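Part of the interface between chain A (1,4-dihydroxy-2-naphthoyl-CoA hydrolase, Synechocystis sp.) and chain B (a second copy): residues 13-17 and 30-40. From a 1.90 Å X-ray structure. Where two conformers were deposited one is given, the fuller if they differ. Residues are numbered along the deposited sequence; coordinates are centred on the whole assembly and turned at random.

Chain A, residues 13-17: VYLAD
Chain B (30-40) LQMCHEAYESW

A short turn of chain A lies against one side of a helix of chain B. Residues 30-40 of chain B are helical throughout, with phi near -60° and psi near -40°, and the helix extends beyond both ends. In chain A, V13(A) (-82/123) and Y14(A) (-102/166) are extended. L15(A), A16(A) and D17(A) then form a 3-10 segment. The chains run in opposite senses: the CA of Y14(A) is 6.7 Å from the CA of E35(B), and the CA of A16(A) is 8.0 Å from the CA of Q31(B). Together the stretches bury 328 Å².

D17(A) holds the turn together. D17(A) N donates to Y14(A) O at 2.9 Å. Its side chain, chi1 m and chi2 -58°, folds back so that D17(A) OD2 accepts from Y14(A) N at 2.8 Å. The N of L15(A) bonds across the interface.

E38(B) takes that bond. L15(A) N donates to E38(B) OE2 at 2.8 Å, with an angle of 151°. E38(B) points toward chain A, with chi1 m, chi2 t and chi3 -100°. H34(B), one helical turn earlier, binds the other oxygen: H34(B) ND1 donates to E38(B) OE1 at 2.8 Å. H34(B) has chi1 t (-160°) and chi2 -81°.

L15(A) adopts chi1 t and chi2 p. L15(A) CD2 reaches H34(B) CE1 at 4.1 Å, a van der Waals contact with the imidazole, oblique to the ring.

Y14(A) has chi1 m and chi2 -68°, which lays its ring over E35(B). The CG of E35(B) sits 3.9 Å from the centroid of the Y14(A) ring and 7° off the normal, a CH-pi contact on one face. E38(B) OE2 lies at the ring edge. E35(B) is extended, with chi1 m, chi2 t and chi3 16°. E35(B) OE2 accepts from Q31(B) NE2 at 3.0 Å. S39(B), with chi1 m, turns back so that S39(B) OG donates to E35(B) O at 2.9 Å. S39(B) OG is 4.3 Å from Y14(A) CE1.

Q31(B) starts sideways, but chi1 t, chi2 p and chi3 36° bring its amide to chain A. Q31(B) OE1 lies 3.4 Å from A16(A) CB, in van der Waals contact.

Two waters complete the contact. Water 2 accepts from A16(A) N at 3.0 Å and Q31(B) NE2 at 3.1 Å, and donates to E38(B) OE1 at 2.7 Å. Water 1 donates to V13(A) O at 2.6 Å and, weakly, to E38(B) OE2 at 3.4 Å. V13(A), chi1 t, points away from the helix.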

ATOM      1  N   VAL A  13      13.737  -4.702   3.451  1.00 18.84           N
ATOM      2  CA  VAL A  13      12.436  -5.293   3.211  1.00 19.00           C
ATOM      3  C   VAL A  13      11.677  -5.367   4.531  1.00 20.23           C
ATOM      4  O   VAL A  13      12.161  -5.937   5.510  1.00 20.77           O
ATOM      5  CB  VAL A  13      12.527  -6.700   2.578  1.00 17.92           C
ATOM      6  CG1 VAL A  13      11.134  -7.290   2.426  1.00 17.19           C
ATOM      7  CG2 VAL A  13      13.222  -6.650   1.218  1.00 18.41           C
ATOM      8  N   TYR A  14      10.498  -4.753   4.571  1.00 21.14           N
ATOM      9  CA  TYR A  14       9.683  -4.765   5.787  1.00 19.26           C
ATOM     10  C   TYR A  14       8.581  -5.784   5.636  1.00 16.91           C
ATOM     11  O   TYR A  14       8.319  -6.245   4.536  1.00 18.01           O
ATOM     12  CB  TYR A  14       9.079  -3.386   6.043  1.00 20.31           C
ATOM     13  CG  TYR A  14      10.125  -2.320   6.208  1.00 22.25           C
ATOM     14  CD1 TYR A  14      10.952  -2.308   7.314  1.00 28.29           C
ATOM     15  CD2 TYR A  14      10.308  -1.348   5.239  1.00 25.22           C
ATOM     16  CE1 TYR A  14      11.919  -1.339   7.469  1.00 33.68           C
ATOM     17  CE2 TYR A  14      11.275  -0.379   5.383  1.00 31.39           C
ATOM     18  CZ  TYR A  14      12.082  -0.387   6.496  1.00 29.94           C
ATOM     19  OH  TYR A  14      13.051   0.578   6.645  1.00 46.69           O
ATOM     20  N   LEU A  15       7.926  -6.129   6.742  1.00 17.92           N
ATOM     21  CA  LEU A  15       6.889  -7.148   6.698  1.00 18.94           C
ATOM     22  C   LEU A  15       5.837  -6.781   5.647  1.00 17.81           C
ATOM     23  O   LEU A  15       5.401  -7.633   4.863  1.00 17.56           O
ATOM     24  CB  LEU A  15       6.253  -7.335   8.074  1.00 19.66           C
ATOM     25  CG  LEU A  15       5.118  -8.360   8.135  1.00 20.42           C
ATOM     26  CD1 LEU A  15       5.575  -9.744   7.709  1.00 21.95           C
ATOM     27  CD2 LEU A  15       4.536  -8.380   9.540  1.00 23.65           C
ATOM     28  N   ALA A  16       5.460  -5.509   5.614  1.00 18.31           N
ATOM     29  CA  ALA A  16       4.409  -5.042   4.694  1.00 19.56           C
ATOM     30  C   ALA A  16       4.767  -5.254   3.221  1.00 18.69           C
ATOM     31  O   ALA A  16       3.874  -5.324   2.378  1.00 22.35           O
ATOM     32  CB  ALA A  16       4.114  -3.565   4.940  1.00 19.01           C
ATOM     33  N   ASP A  17       6.061  -5.323   2.900  1.00 17.87           N
ATOM     34  CA  ASP A  17       6.500  -5.523   1.521  1.00 17.84           C
ATOM     35  C   ASP A  17       6.234  -6.947   1.040  1.00 17.08           C
ATOM     36  O   ASP A  17       6.240  -7.223  -0.176  1.00 16.76           O
ATOM     37  CB  ASP A  17       7.991  -5.224   1.376  1.00 18.61           C
ATOM     38  CG  ASP A  17       8.328  -3.774   1.621  1.00 16.96           C
ATOM     39  OD1 ASP A  17       7.777  -2.909   0.925  1.00 18.07           O
ATOM     40  OD2 ASP A  17       9.190  -3.500   2.473  1.00 20.38           O
TER
ATOM     41  N   LEU B  30       0.791   4.746  10.496  1.00 16.74           N
ATOM     42  CA  LEU B  30       0.879   3.496  11.244  1.00 18.49           C
ATOM     43  C   LEU B  30       1.878   2.527  10.605  1.00 17.46           C
ATOM     44  O   LEU B  30       2.543   1.793  11.310  1.00 16.65           O
ATOM     45  CB  LEU B  30      -0.489   2.816  11.342  1.00 19.12           C
ATOM     46  CG  LEU B  30      -1.373   3.207  12.538  1.00 22.95           C
ATOM     47  CD1 LEU B  30      -2.699   2.471  12.461  1.00 22.06           C
ATOM     48  CD2 LEU B  30      -0.658   2.909  13.852  1.00 19.93           C
ATOM     49  N   GLN B  31       1.971   2.528   9.276  1.00 15.06           N
ATOM     50  CA  GLN B  31       3.022   1.773   8.573  1.00 16.54           C
ATOM     51  C   GLN B  31       4.425   2.222   9.024  1.00 18.21           C
ATOM     52  O   GLN B  31       5.300   1.398   9.315  1.00 15.80           O
ATOM     53  CB  GLN B  31       2.859   1.904   7.051  1.00 16.49           C
ATOM     54  CG  GLN B  31       3.943   1.246   6.204  1.00 16.60           C
ATOM     55  CD  GLN B  31       4.238  -0.184   6.612  1.00 20.41           C
ATOM     56  OE1 GLN B  31       3.337  -0.927   7.009  1.00 19.09           O
ATOM     57  NE2 GLN B  31       5.500  -0.581   6.507  1.00 20.80           N
ATOM     58  N   MET B  32       4.623   3.525   9.126  1.00 15.98           N
ATOM     59  CA  MET B  32       5.906   4.066   9.561  1.00 15.22           C
ATOM     60  C   MET B  32       6.246   3.637  10.977  1.00 17.31           C
ATOM     61  O   MET B  32       7.416   3.389  11.295  1.00 14.82           O
ATOM     62  CB  MET B  32       5.878   5.586   9.476  1.00 14.66           C
ATOM     63  CG  MET B  32       5.740   6.123   8.056  1.00 15.94           C
ATOM     64  SD  MET B  32       5.548   7.919   8.110  1.00 17.22           S
ATOM     65  CE  MET B  32       4.981   8.200   6.434  1.00 19.43           C
ATOM     66  N   CYS B  33       5.219   3.548  11.821  1.00 17.24           N
ATOM     67  CA  CYS B  33       5.367   3.044  13.173  1.00 16.17           C
ATOM     68  C   CYS B  33       5.840   1.589  13.180  1.00 17.25           C
ATOM     69  O   CYS B  33       6.762   1.244  13.902  1.00 15.12           O
ATOM     70  CB  CYS B  33       4.052   3.143  13.949  1.00 17.61           C
ATOM     71  SG  CYS B  33       3.582   4.818  14.411  1.00 16.53           S
ATOM     72  N   HIS B  34       5.204   0.740  12.385  1.00 15.62           N
ATOM     73  CA  HIS B  34       5.612  -0.658  12.338  1.00 17.62           C
ATOM     74  C   HIS B  34       7.046  -0.775  11.815  1.00 16.06           C
ATOM     75  O   HIS B  34       7.811  -1.590  12.304  1.00 16.69           O
ATOM     76  CB  HIS B  34       4.649  -1.498  11.504  1.00 17.71           C
ATOM     77  CG  HIS B  34       4.733  -2.967  11.796  1.00 17.98           C
ATOM     78  ND1 HIS B  34       5.698  -3.780  11.246  1.00 16.54           N
ATOM     79  CD2 HIS B  34       3.968  -3.769  12.578  1.00 19.61           C
ATOM     80  CE1 HIS B  34       5.532  -5.017  11.682  1.00 18.49           C
ATOM     81  NE2 HIS B  34       4.480  -5.040  12.482  1.00 17.35           N
ATOM     82  N   GLU B  35       7.414   0.066  10.854  1.00 16.68           N
ATOM     83  CA  GLU B  35       8.799   0.103  10.368  1.00 15.78           C
ATOM     84  C   GLU B  35       9.772   0.440  11.491  1.00 16.14           C
ATOM     85  O   GLU B  35      10.866  -0.150  11.589  1.00 17.67           O
ATOM     86  CB  GLU B  35       8.952   1.116   9.231  1.00 14.65           C
ATOM     87  CG  GLU B  35       8.198   0.740   7.978  1.00 17.60           C
ATOM     88  CD  GLU B  35       8.187   1.817   6.916  1.00 19.14           C
ATOM     89  OE1 GLU B  35       8.991   2.777   6.975  1.00 18.85           O
ATOM     90  OE2 GLU B  35       7.355   1.697   6.004  1.00 16.01           O
ATOM     91  N   ALA B  36       9.399   1.393  12.340  1.00 15.71           N
ATOM     92  CA  ALA B  36      10.288   1.805  13.421  1.00 16.46           C
ATOM     93  C   ALA B  36      10.498   0.607  14.348  1.00 17.31           C
ATOM     94  O   ALA B  36      11.614   0.319  14.786  1.00 18.51           O
ATOM     95  CB  ALA B  36       9.679   2.966  14.185  1.00 17.13           C
ATOM     96  N   TYR B  37       9.398  -0.065  14.652  1.00 17.22           N
ATOM     97  CA  TYR B  37       9.415  -1.296  15.445  1.00 18.63           C
ATOM     98  C   TYR B  37      10.344  -2.346  14.825  1.00 19.00           C
ATOM     99  O   TYR B  37      11.214  -2.879  15.506  1.00 17.45           O
ATOM    100  CB  TYR B  37       7.981  -1.810  15.573  1.00 17.72           C
ATOM    101  CG  TYR B  37       7.802  -3.232  16.043  1.00 18.94           C
ATOM    102  CD1 TYR B  37       8.268  -3.642  17.287  1.00 19.12           C
ATOM    103  CD2 TYR B  37       7.100  -4.153  15.263  1.00 20.81           C
ATOM    104  CE1 TYR B  37       8.064  -4.939  17.731  1.00 19.04           C
ATOM    105  CE2 TYR B  37       6.891  -5.451  15.697  1.00 18.45           C
ATOM    106  CZ  TYR B  37       7.382  -5.844  16.927  1.00 20.48           C
ATOM    107  OH  TYR B  37       7.186  -7.145  17.365  1.00 24.69           O
ATOM    108  N   GLU B  38      10.175  -2.629  13.535  1.00 17.28           N
ATOM    109  CA  GLU B  38      11.053  -3.590  12.841  1.00 17.24           C
ATOM    110  C   GLU B  38      12.522  -3.176  12.854  1.00 20.25           C
ATOM    111  O   GLU B  38      13.402  -4.028  12.972  1.00 22.51           O
ATOM    112  CB  GLU B  38      10.604  -3.790  11.398  1.00 18.97           C
ATOM    113  CG  GLU B  38       9.290  -4.543  11.270  1.00 18.52           C
ATOM    114  CD  GLU B  38       8.768  -4.607   9.844  1.00 20.27           C
ATOM    115  OE1 GLU B  38       7.871  -3.818   9.502  1.00 17.83           O
ATOM    116  OE2 GLU B  38       9.238  -5.470   9.076  1.00 18.67           O
ATOM    117  N   SER B  39      12.792  -1.879  12.738  0.50 20.08           N
ATOM    118  CA  SER B  39      14.172  -1.396  12.756  0.50 20.33           C
ATOM    119  C   SER B  39      14.775  -1.556  14.148  0.50 21.54           C
ATOM    120  O   SER B  39      15.945  -1.928  14.304  0.50 21.67           O
ATOM    121  CB  SER B  39      14.232   0.074  12.327  0.50 19.15           C
ATOM    122  OG  SER B  39      13.719   0.246  11.025  0.50 17.04           O
ATOM    123  N   TRP B  40      13.972  -1.293  15.171  1.00 20.88           N
ATOM    124  CA  TRP B  40      14.439  -1.495  16.525  1.00 21.45           C
ATOM    125  C   TRP B  40      14.763  -2.970  16.759  1.00 22.23           C
ATOM    126  O   TRP B  40      15.820  -3.307  17.322  1.00 24.27           O
ATOM    127  CB  TRP B  40      13.412  -0.974  17.527  1.00 22.13           C
ATOM    128  CG  TRP B  40      13.711  -1.381  18.922  1.00 21.19           C
ATOM    129  CD1 TRP B  40      14.653  -0.844  19.761  1.00 24.14           C
ATOM    130  CD2 TRP B  40      13.063  -2.412  19.650  1.00 21.07           C
ATOM    131  NE1 TRP B  40      14.630  -1.488  20.971  1.00 24.68           N
ATOM    132  CE2 TRP B  40      13.663  -2.462  20.929  1.00 25.38           C
ATOM    133  CE3 TRP B  40      12.043  -3.319  19.345  1.00 21.86           C
ATOM    134  CZ2 TRP B  40      13.262  -3.363  21.896  1.00 22.90           C
ATOM    135  CZ3 TRP B  40      11.650  -4.213  20.306  1.00 23.61           C
ATOM    136  CH2 TRP B  40      12.256  -4.227  21.573  1.00 25.81           C
TER
HETATM  137  O   HOH W   1      12.449  -5.827   8.142  1.00 27.52           O
HETATM  138  O   HOH W   2       5.987  -3.385   7.629  1.00 14.91           O